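Local coordinates for protein predicted DNA-binding transcriptional regulator (Aliivibrio fischeri ES114, PDB 7DWN) that probably acts as a LysR-type transcriptional regulator, a tetramer that binds DNA at regulatory regions and controls transcription of the genes it governs, at residues A[247-251]-A[252-256]; A[219-223]-A[224-228]; A[102-105]-A[106-110]; A[238-242]-A[243-247]. All coordinates share one frame; numbering follows the deposited sequence.

Interaction 1: A[247-251]-A[252-256]; sequences EELAQ and KKVAI
Lys252 leaves the helix that Leu249 and Ala250 bring to an end, and its positive phi of 59° marks the turning point. Its backbone N gives a weak bond to Leu249 O at 3.1 Å. The side chain of Lys252, bent at chi2 (74°), folds back over the helix end, where NZ meets Ala250 O at 3.2 Å. That donor is tilted 27° from the carbonyl plane, and Lys252 is exposed. Lys253 follows along the outside: its extended methylenes pass the amide of Gln251, and CE comes within 3.3 Å of Gln251 OE1. Val254 turns inward. Its N reaches Glu248 O over 3.4 Å, a nearly straight but weak bond. The CG1 branch lies between the backbone N and carbonyl carbon, and from there it touches Glu248 CB at 3.7 Å and Leu249 CD2 at 3.8 Å. Val254 is buried, and Val172 of strand 160-174 packs against it as well. Ala255 points its methyl away from the helix, and its backbone bonds to Ser173 pair it with strand 160-174. At Ile256, CG1 meets the same Leu249 CD2 at 3.8 Å, so one leucine methyl spans two alternate strand residues. The positive phi and the bonds returning to the last turn define a Schellman motif, here passing the chain from helix 246-250 to strand 254-256.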
loop_
_atom_site.group_PDB
_atom_site.type_symbol
_atom_site.label_atom_id
_atom_site.label_comp_id
_atom_site.label_asym_id
_atom_site.label_seq_id
_atom_site.Cartn_x
_atom_site.Cartn_y
_atom_site.Cartn_z
ATOM N N GLU A 247 -40.890 7.716 -20.180
ATOM C CA GLU A 247 -42.239 8.015 -19.710
ATOM C C GLU A 247 -42.479 9.517 -19.630
ATOM O O GLU A 247 -43.584 9.988 -19.919
ATOM C CB GLU A 247 -42.487 7.355 -18.354
ATOM C CG GLU A 247 -42.728 5.858 -18.446
ATOM C CD GLU A 247 -42.788 5.187 -17.089
ATOM O OE1 GLU A 247 -42.897 5.902 -16.071
ATOM O OE2 GLU A 247 -42.720 3.940 -17.042
ATOM N N GLU A 248 -41.458 10.285 -19.240
ATOM C CA GLU A 248 -41.602 11.737 -19.213
ATOM C C GLU A 248 -41.814 12.292 -20.617
ATOM O O GLU A 248 -42.622 13.206 -20.817
ATOM C CB GLU A 248 -40.379 12.380 -18.557
ATOM C CG GLU A 248 -40.273 12.157 -17.051
ATOM C CD GLU A 248 -39.896 10.734 -16.687
ATOM O OE1 GLU A 248 -40.294 10.269 -15.598
ATOM O OE2 GLU A 248 -39.205 10.077 -17.493
ATOM N N LEU A 249 -41.091 11.753 -21.603
ATOM C CA LEU A 249 -41.371 12.093 -22.994
ATOM C C LEU A 249 -42.781 11.674 -23.383
ATOM O O LEU A 249 -43.488 12.411 -24.082
ATOM C CB LEU A 249 -40.345 11.429 -23.915
ATOM C CG LEU A 249 -38.923 11.992 -23.959
ATOM C CD1 LEU A 249 -37.977 10.992 -24.603
ATOM C CD2 LEU A 249 -38.891 13.314 -24.708
ATOM N N ALA A 250 -43.209 10.492 -22.931
ATOM C CA ALA A 250 -44.541 9.996 -23.265
ATOM C C ALA A 250 -45.624 10.798 -22.558
ATOM O O ALA A 250 -46.668 11.097 -23.149
ATOM C CB ALA A 250 -44.650 8.514 -22.908
ATOM N N GLN A 251 -45.401 11.148 -21.293
ATOM C CA GLN A 251 -46.318 12.016 -20.570
ATOM C C GLN A 251 -46.151 13.484 -20.942
ATOM O O GLN A 251 -46.818 14.337 -20.346
ATOM C CB GLN A 251 -46.136 11.829 -19.060
ATOM C CG GLN A 251 -46.485 10.428 -18.572
ATOM C CD GLN A 251 -46.078 10.187 -17.132
ATOM O OE1 GLN A 251 -45.359 10.989 -16.535
ATOM N NE2 GLN A 251 -46.535 9.075 -16.564
ATOM N N LYS A 252 -45.280 13.791 -21.903
ATOM C CA LYS A 252 -45.037 15.131 -22.434
ATOM C C LYS A 252 -44.586 16.127 -21.370
ATOM O O LYS A 252 -44.583 17.337 -21.626
ATOM C CB LYS A 252 -46.268 15.681 -23.170
ATOM C CG LYS A 252 -46.391 15.232 -24.623
ATOM C CD LYS A 252 -46.825 13.780 -24.731
ATOM C CE LYS A 252 -46.801 13.290 -26.171
ATOM N NZ LYS A 252 -47.055 11.825 -26.262
ATOM N N LYS A 253 -44.202 15.654 -20.181
ATOM C CA LYS A 253 -43.657 16.557 -19.174
ATOM C C LYS A 253 -42.318 17.132 -19.611
ATOM O O LYS A 253 -41.997 18.280 -19.287
ATOM C CB LYS A 253 -43.509 15.828 -17.839
ATOM C CG LYS A 253 -44.794 15.203 -17.326
ATOM C CD LYS A 253 -44.584 14.545 -15.973
ATOM C CE LYS A 253 -45.895 14.019 -15.413
ATOM N NZ LYS A 253 -46.912 15.100 -15.293
ATOM N N VAL A 254 -41.529 16.350 -20.344
ATOM C CA VAL A 254 -40.246 16.782 -20.875
ATOM C C VAL A 254 -40.322 16.707 -22.395
ATOM O O VAL A 254 -41.131 15.969 -22.964
ATOM C CB VAL A 254 -39.082 15.923 -20.332
ATOM C CG1 VAL A 254 -38.955 14.619 -21.115
ATOM C CG2 VAL A 254 -37.779 16.697 -20.345
ATOM N N ALA A 255 -39.477 17.493 -23.059
ATOM C CA ALA A 255 -39.457 17.453 -24.513
ATOM C C ALA A 255 -38.050 17.692 -25.035
ATOM O O ALA A 255 -37.264 18.444 -24.446
ATOM C CB ALA A 255 -40.412 18.478 -25.134
ATOM N N ILE A 256 -37.754 17.033 -26.156
ATOM C CA ILE A 256 -36.517 17.273 -26.883
ATOM C C ILE A 256 -36.595 18.636 -27.552
ATOM O O ILE A 256 -37.586 18.966 -28.217
ATOM C CB ILE A 256 -36.275 16.163 -27.916
ATOM C CG1 ILE A 256 -36.447 14.784 -27.277
ATOM C CG2 ILE A 256 -34.890 16.303 -28.525
ATOM C CD1 ILE A 256 -36.382 13.641 -28.270
#

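Interaction 2: A[219-223]-A[224-228]; sequences FSSSM and TDMLK
Phe219 presents its ring edge to helix 224-228, with CZ 3.6 Å from Met226 CG and CE2 3.7 Å from Leu227 CD2, the latter methyl lying in the ring plane. Met226 crosses the ring at about a right angle, its CG swung opposite the backbone N (chi1 -160°). Beside it Ser221 OG approaches Met226 CB at 3.5 Å; Phe219, Ser221 and Met226 are all buried. There OG also accepts Met223 N at 3.2 Å with a straight N-H angle of 167°, an ST turn, and is bonded to Val126 O of the second subunit. At the N-cap position Met223 O takes Leu227 N at 3.3 Å, in the carbonyl plane, and a weak bond from Met226 N. The Met223 and Met226 CB atoms lie 3.9 Å apart. The looser side belongs to partly exposed Thr224 and Asp225: Thr224 OG1 bonds to Tyr196 OH and to a bound MES molecule, probably from the crystallisation liquor. Packing with the second subunit puts its Ile108 on Met226, and residues 219-221 continue its sheet as a parallel ladder. Chemically, then, a hydroxyl buried among apolar groups is satisfied at both its acceptor and donor sides, one bond holding the turn and the other the subunit interface.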
loop_
_atom_site.group_PDB
_atom_site.type_symbol
_atom_site.label_atom_id
_atom_site.label_comp_id
_atom_site.label_asym_id
_atom_site.label_seq_id
_atom_site.Cartn_x
_atom_site.Cartn_y
_atom_site.Cartn_z
ATOM N N PHE A 219 -25.420 24.242 -12.741
ATOM C CA PHE A 219 -25.475 23.078 -11.871
ATOM C C PHE A 219 -24.732 21.939 -12.547
ATOM O O PHE A 219 -24.886 21.726 -13.752
ATOM C CB PHE A 219 -26.928 22.676 -11.585
ATOM C CG PHE A 219 -27.067 21.432 -10.760
ATOM C CD1 PHE A 219 -27.092 21.501 -9.377
ATOM C CD2 PHE A 219 -27.189 20.193 -11.368
ATOM C CE1 PHE A 219 -27.226 20.358 -8.614
ATOM C CE2 PHE A 219 -27.322 19.047 -10.612
ATOM C CZ PHE A 219 -27.340 19.129 -9.232
ATOM N N SER A 220 -23.931 21.216 -11.770
ATOM C CA SER A 220 -23.193 20.067 -12.271
ATOM C C SER A 220 -23.450 18.868 -11.372
ATOM O O SER A 220 -23.594 19.013 -10.155
ATOM C CB SER A 220 -21.689 20.349 -12.346
ATOM O OG SER A 220 -21.007 19.275 -12.972
ATOM N N SER A 221 -23.514 17.685 -11.980
ATOM C CA SER A 221 -23.719 16.456 -11.230
ATOM C C SER A 221 -23.295 15.275 -12.088
ATOM O O SER A 221 -23.437 15.297 -13.312
ATOM C CB SER A 221 -25.180 16.293 -10.796
ATOM O OG SER A 221 -25.342 15.155 -9.969
ATOM N N SER A 222 -22.773 14.246 -11.426
ATOM C CA SER A 222 -22.456 12.995 -12.096
ATOM C C SER A 222 -23.642 12.045 -12.147
ATOM O O SER A 222 -23.547 10.994 -12.789
ATOM C CB SER A 222 -21.278 12.303 -11.401
ATOM O OG SER A 222 -21.612 11.937 -10.072
ATOM N N MET A 223 -24.747 12.387 -11.492
ATOM C CA MET A 223 -25.923 11.529 -11.416
ATOM C C MET A 223 -26.951 11.986 -12.442
ATOM O O MET A 223 -27.433 13.123 -12.383
ATOM C CB MET A 223 -26.514 11.552 -10.007
ATOM C CG MET A 223 -25.598 10.948 -8.955
ATOM S SD MET A 223 -26.095 11.337 -7.267
ATOM C CE MET A 223 -25.766 13.095 -7.227
ATOM N N THR A 224 -27.283 11.098 -13.385
ATOM C CA THR A 224 -28.292 11.419 -14.388
ATOM C C THR A 224 -29.636 11.719 -13.741
ATOM O O THR A 224 -30.355 12.625 -14.177
ATOM C CB THR A 224 -28.422 10.268 -15.387
ATOM O OG1 THR A 224 -27.263 10.231 -16.228
ATOM C CG2 THR A 224 -29.670 10.422 -16.244
ATOM N N ASP A 225 -29.991 10.973 -12.695
ATOM C CA ASP A 225 -31.267 11.200 -12.028
ATOM C C ASP A 225 -31.333 12.594 -11.417
ATOM O O ASP A 225 -32.400 13.219 -11.409
ATOM C CB ASP A 225 -31.490 10.124 -10.966
ATOM C CG ASP A 225 -32.953 9.781 -10.781
ATOM O OD1 ASP A 225 -33.613 9.415 -11.781
ATOM O OD2 ASP A 225 -33.441 9.869 -9.634
ATOM N N MET A 226 -30.202 13.105 -10.926
ATOM C CA MET A 226 -30.159 14.462 -10.391
ATOM C C MET A 226 -30.491 15.491 -11.470
ATOM O O MET A 226 -31.342 16.372 -11.271
ATOM C CB MET A 226 -28.775 14.730 -9.795
ATOM C CG MET A 226 -28.705 15.879 -8.811
ATOM S SD MET A 226 -29.625 15.539 -7.301
ATOM C CE MET A 226 -31.109 16.499 -7.585
ATOM N N LEU A 227 -29.813 15.396 -12.619
ATOM C CA LEU A 227 -30.093 16.297 -13.734
ATOM C C LEU A 227 -31.533 16.161 -14.206
ATOM O O LEU A 227 -32.179 17.156 -14.543
ATOM C CB LEU A 227 -29.134 16.023 -14.894
ATOM C CG LEU A 227 -27.636 16.183 -14.648
ATOM C CD1 LEU A 227 -26.875 16.024 -15.955
ATOM C CD2 LEU A 227 -27.339 17.528 -14.016
ATOM N N LYS A 228 -32.048 14.931 -14.239
ATOM C CA LYS A 228 -33.427 14.701 -14.657
ATOM C C LYS A 228 -34.405 15.404 -13.722
ATOM O O LYS A 228 -35.347 16.067 -14.173
ATOM C CB LYS A 228 -33.700 13.196 -14.705
ATOM C CG LYS A 228 -35.143 12.808 -14.966
ATOM C CD LYS A 228 -35.291 11.295 -14.940
ATOM C CE LYS A 228 -36.739 10.867 -15.080
ATOM N NZ LYS A 228 -36.879 9.388 -14.963
#

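Interaction 3: A[102-105]-A[106-110]; sequences SLAT and SLIPK
Ile108 lies one helical turn beyond Ala104, and its CD1 bends back (chi2 71°) to end 4.1 Å from Ala104 CB. Their backbones are joined by the bond from Ile108 N to Ala104 O, 2.9 Å long with an N-H angle of 158°. On the neighbouring turn position Leu107 brings its CG to 3.2 Å from Leu103 O, while its N bonds to that same oxygen at 2.9 Å. Ser106 repeats the backbone pattern: N bonds to Ser102 O at 2.9 Å and CB stands close to that carbonyl, though its OG points anti to the backbone N. Thr105 carries OG1 between its own N and carbonyl carbon (chi1 57°), aiming it back at the preceding turn, where both Ser102 O and His101 O can accept its proton. Pro109 brings a ring instead of an N-H to Thr105 O, with CG at 3.3 Å. Leu103 and Leu107 are buried against Tyr268, whereas Met226 of the second subunit packs on Ala104 and Thr105. The chemistry is that of a helix whose run of backbone bonds is interrupted: the bonds run through Ile108, then neither residue 109 nor residue 110 bonds back to the previous turn; at Pro109 the missing hydrogen explains this, and the helix is kinked there.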
loop_
_atom_site.group_PDB
_atom_site.type_symbol
_atom_site.label_atom_id
_atom_site.label_comp_id
_atom_site.label_asym_id
_atom_site.label_seq_id
_atom_site.Cartn_x
_atom_site.Cartn_y
_atom_site.Cartn_z
ATOM N N SER A 102 -27.796 4.436 -13.285
ATOM C CA SER A 102 -28.839 4.466 -14.305
ATOM C C SER A 102 -28.942 3.130 -15.029
ATOM O O SER A 102 -30.045 2.615 -15.246
ATOM C CB SER A 102 -28.561 5.593 -15.300
ATOM O OG SER A 102 -29.661 5.810 -16.161
ATOM N N LEU A 103 -27.797 2.554 -15.409
ATOM C CA LEU A 103 -27.805 1.266 -16.092
ATOM C C LEU A 103 -28.380 0.175 -15.206
ATOM O O LEU A 103 -29.123 -0.687 -15.680
ATOM C CB LEU A 103 -26.394 0.891 -16.536
ATOM C CG LEU A 103 -25.780 1.808 -17.588
ATOM C CD1 LEU A 103 -24.423 1.283 -18.015
ATOM C CD2 LEU A 103 -26.720 1.944 -18.777
ATOM N N ALA A 104 -28.041 0.185 -13.919
ATOM C CA ALA A 104 -28.583 -0.830 -13.029
ATOM C C ALA A 104 -30.097 -0.695 -12.921
ATOM O O ALA A 104 -30.833 -1.664 -13.139
ATOM C CB ALA A 104 -27.910 -0.740 -11.660
ATOM N N THR A 105 -30.584 0.520 -12.647
ATOM C CA THR A 105 -32.025 0.734 -12.533
ATOM C C THR A 105 -32.764 0.434 -13.836
ATOM O O THR A 105 -33.953 0.098 -13.805
ATOM C CB THR A 105 -32.313 2.171 -12.092
ATOM O OG1 THR A 105 -31.728 3.089 -13.024
ATOM C CG2 THR A 105 -31.748 2.432 -10.702
ATOM N N SER A 106 -32.094 0.557 -14.984
ATOM C CA SER A 106 -32.774 0.305 -16.249
ATOM C C SER A 106 -32.756 -1.172 -16.623
ATOM O O SER A 106 -33.766 -1.704 -17.101
ATOM C CB SER A 106 -32.140 1.140 -17.365
ATOM O OG SER A 106 -32.751 0.874 -18.616
ATOM N N LEU A 107 -31.627 -1.848 -16.412
ATOM C CA LEU A 107 -31.399 -3.201 -16.909
ATOM C C LEU A 107 -31.732 -4.291 -15.899
ATOM O O LEU A 107 -32.269 -5.332 -16.289
ATOM C CB LEU A 107 -29.937 -3.357 -17.346
ATOM C CG LEU A 107 -29.410 -2.398 -18.419
ATOM C CD1 LEU A 107 -28.002 -2.789 -18.851
ATOM C CD2 LEU A 107 -30.350 -2.361 -19.611
ATOM N N ILE A 108 -31.419 -4.097 -14.612
ATOM C CA ILE A 108 -31.569 -5.188 -13.644
ATOM C C ILE A 108 -33.012 -5.648 -13.499
ATOM O O ILE A 108 -33.235 -6.857 -13.371
ATOM C CB ILE A 108 -30.919 -4.802 -12.307
ATOM C CG1 ILE A 108 -29.457 -5.255 -12.277
ATOM C CG2 ILE A 108 -31.675 -5.414 -11.135
ATOM C CD1 ILE A 108 -28.537 -4.474 -13.184
ATOM N N PRO A 109 -34.031 -4.776 -13.489
ATOM C CA PRO A 109 -35.410 -5.300 -13.403
ATOM C C PRO A 109 -35.797 -6.215 -14.560
ATOM O O PRO A 109 -36.424 -7.262 -14.332
ATOM C CB PRO A 109 -36.271 -4.026 -13.359
ATOM C CG PRO A 109 -35.351 -2.889 -13.730
ATOM C CD PRO A 109 -33.998 -3.318 -13.279
ATOM N N LYS A 110 -35.438 -5.857 -15.796
ATOM C CA LYS A 110 -35.739 -6.721 -16.934
ATOM C C LYS A 110 -34.998 -8.054 -16.837
ATOM O O LYS A 110 -35.577 -9.115 -17.101
ATOM C CB LYS A 110 -35.396 -5.991 -18.235
ATOM C CG LYS A 110 -36.101 -4.643 -18.381
ATOM C CD LYS A 110 -35.667 -3.907 -19.637
ATOM C CE LYS A 110 -34.176 -3.627 -19.615
ATOM N NZ LYS A 110 -33.816 -2.486 -20.498
#

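Interaction 4: A[238-242]-A[243-247]; sequences AWLPA and YSIQE
The Tyr243 ring takes Pro241 CB over one face, 3.9 Å from its centroid and 29° off the normal, a CH-pi contact; the nearest ring atom, CE2, is 3.5 Å from that CB. A chi1 of 59° sets the ring in the crowded position, folding it back over the proline two residues earlier. At the far end of the ring, Tyr243 OH bonds to Ser102 OG of helix 101-114. The flat amide of Gln246 approaches Ala242: NE2 reaches Ala242 O at 2.6 Å, by geometry only a weak bond (129°), while CB of Ala242 lies 3.6 Å from NE2. Pro241 O is gripped twice by Ser244, by OG at 2.9 Å and by N at 3.1 Å, the latter donor standing above the carbonyl plane. Ile245 N returns weakly to Ala242 O. Behind this turn the side chains of Leu240 and Ile245 cross at about a right angle, with CD1 and CG2 3.7 Å apart. The bonds from Ser244 N and Ile245 N, each to the residue three before, are those of a 3-10 turn. Here it joins strand 238-241 to helix 246-250, Ile245 being the N-cap residue, within the periplasmic-binding-protein-like regulatory domain of LysR regulators.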
loop_
_atom_site.group_PDB
_atom_site.type_symbol
_atom_site.label_atom_id
_atom_site.label_comp_id
_atom_site.label_asym_id
_atom_site.label_seq_id
_atom_site.Cartn_x
_atom_site.Cartn_y
_atom_site.Cartn_z
ATOM N N ALA A 238 -30.951 19.711 -20.072
ATOM C CA ALA A 238 -29.867 18.758 -19.868
ATOM C C ALA A 238 -29.891 17.695 -20.955
ATOM O O ALA A 238 -30.938 17.395 -21.526
ATOM C CB ALA A 238 -29.947 18.100 -18.485
ATOM N N TRP A 239 -28.715 17.132 -21.232
ATOM C CA TRP A 239 -28.591 15.991 -22.129
ATOM C C TRP A 239 -28.800 14.730 -21.302
ATOM O O TRP A 239 -27.918 14.315 -20.546
ATOM C CB TRP A 239 -27.237 15.986 -22.830
ATOM C CG TRP A 239 -27.213 16.819 -24.072
ATOM C CD1 TRP A 239 -27.341 16.380 -25.358
ATOM C CD2 TRP A 239 -27.061 18.239 -24.146
ATOM N NE1 TRP A 239 -27.273 17.441 -26.229
ATOM C CE2 TRP A 239 -27.101 18.594 -25.509
ATOM C CE3 TRP A 239 -26.894 19.245 -23.190
ATOM C CZ2 TRP A 239 -26.984 19.916 -25.938
ATOM C CZ3 TRP A 239 -26.772 20.552 -23.618
ATOM C CH2 TRP A 239 -26.818 20.876 -24.980
ATOM N N LEU A 240 -29.966 14.123 -21.442
ATOM C CA LEU A 240 -30.283 12.940 -20.667
ATOM C C LEU A 240 -30.341 11.710 -21.561
ATOM O O LEU A 240 -30.757 11.809 -22.722
ATOM C CB LEU A 240 -31.623 13.107 -19.941
ATOM C CG LEU A 240 -31.691 14.324 -19.017
ATOM C CD1 LEU A 240 -33.035 14.407 -18.311
ATOM C CD2 LEU A 240 -30.557 14.266 -18.011
ATOM N N PRO A 241 -29.907 10.552 -21.067
ATOM C CA PRO A 241 -30.044 9.324 -21.855
ATOM C C PRO A 241 -31.511 9.008 -22.094
ATOM O O PRO A 241 -32.354 9.168 -21.208
ATOM C CB PRO A 241 -29.365 8.261 -20.984
ATOM C CG PRO A 241 -29.400 8.822 -19.601
ATOM C CD PRO A 241 -29.256 10.306 -19.771
ATOM N N ALA A 242 -31.811 8.561 -23.312
ATOM C CA ALA A 242 -33.204 8.428 -23.720
ATOM C C ALA A 242 -33.929 7.343 -22.934
ATOM O O ALA A 242 -35.146 7.438 -22.736
ATOM C CB ALA A 242 -33.285 8.152 -25.218
ATOM N N TYR A 243 -33.213 6.318 -22.463
ATOM C CA TYR A 243 -33.873 5.239 -21.735
ATOM C C TYR A 243 -34.360 5.674 -20.359
ATOM O O TYR A 243 -35.168 4.964 -19.750
ATOM C CB TYR A 243 -32.940 4.032 -21.599
ATOM C CG TYR A 243 -31.642 4.314 -20.873
ATOM C CD1 TYR A 243 -31.593 4.356 -19.485
ATOM C CD2 TYR A 243 -30.459 4.517 -21.576
ATOM C CE1 TYR A 243 -30.415 4.609 -18.818
ATOM C CE2 TYR A 243 -29.270 4.767 -20.914
ATOM C CZ TYR A 243 -29.256 4.814 -19.534
ATOM O OH TYR A 243 -28.080 5.060 -18.865
ATOM N N SER A 244 -33.895 6.815 -19.856
ATOM C CA SER A 244 -34.251 7.272 -18.521
ATOM C C SER A 244 -35.390 8.282 -18.510
ATOM O O SER A 244 -35.849 8.658 -17.426
ATOM C CB SER A 244 -33.028 7.886 -17.829
ATOM O OG SER A 244 -32.744 9.176 -18.344
ATOM N N ILE A 245 -35.855 8.733 -19.674
ATOM C CA ILE A 245 -36.885 9.764 -19.736
ATOM C C ILE A 245 -37.982 9.362 -20.712
ATOM O O ILE A 245 -38.664 10.223 -21.280
ATOM C CB ILE A 245 -36.285 11.125 -20.135
ATOM C CG1 ILE A 245 -35.545 11.007 -21.469
ATOM C CG2 ILE A 245 -35.363 11.648 -19.041
ATOM C CD1 ILE A 245 -35.110 12.331 -22.044
ATOM N N GLN A 246 -38.166 8.055 -20.915
ATOM C CA GLN A 246 -39.148 7.600 -21.897
ATOM C C GLN A 246 -40.571 7.924 -21.459
ATOM O O GLN A 246 -41.388 8.367 -22.274
ATOM C CB GLN A 246 -38.990 6.101 -22.148
ATOM C CG GLN A 246 -37.787 5.742 -23.006
ATOM C CD GLN A 246 -37.791 6.450 -24.350
ATOM O OE1 GLN A 246 -38.844 6.663 -24.954
ATOM N NE2 GLN A 246 -36.608 6.823 -24.824
ATOM N N GLU A 247 -40.890 7.716 -20.180
ATOM C CA GLU A 247 -42.239 8.015 -19.710
ATOM C C GLU A 247 -42.479 9.517 -19.630
ATOM O O GLU A 247 -43.584 9.988 -19.919
ATOM C CB GLU A 247 -42.487 7.355 -18.354
ATOM C CG GLU A 247 -42.728 5.858 -18.446
ATOM C CD GLU A 247 -42.788 5.187 -17.089
ATOM O OE1 GLU A 247 -42.897 5.902 -16.071
ATOM O OE2 GLU A 247 -42.720 3.940 -17.042
#

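Coming first in the chain, interaction 3 lies within helix 101-114 of a beta-alpha-beta unit. Interaction 2 turns strand 215-221 into helix 224-232, interaction 4 turns strand 238-241 into helix 246-250, and interaction 1 closes that helix onto strand 254-256. The contacts run in series with none nested; 4 and 1 meet at Glu247, their centres 9 Å apart. Strands 238-241 and 254-256 both pair with strand 160-174. Cross-links bind the set: Lys228 NZ bonds to Ser244 O (2.8 Å), joining 2 to 4, and makes a long, weak ion pair with Glu248 of 1, while Tyr243 carries 4 to helix 101-114. Interactions 2 and 3 both touch the second subunit.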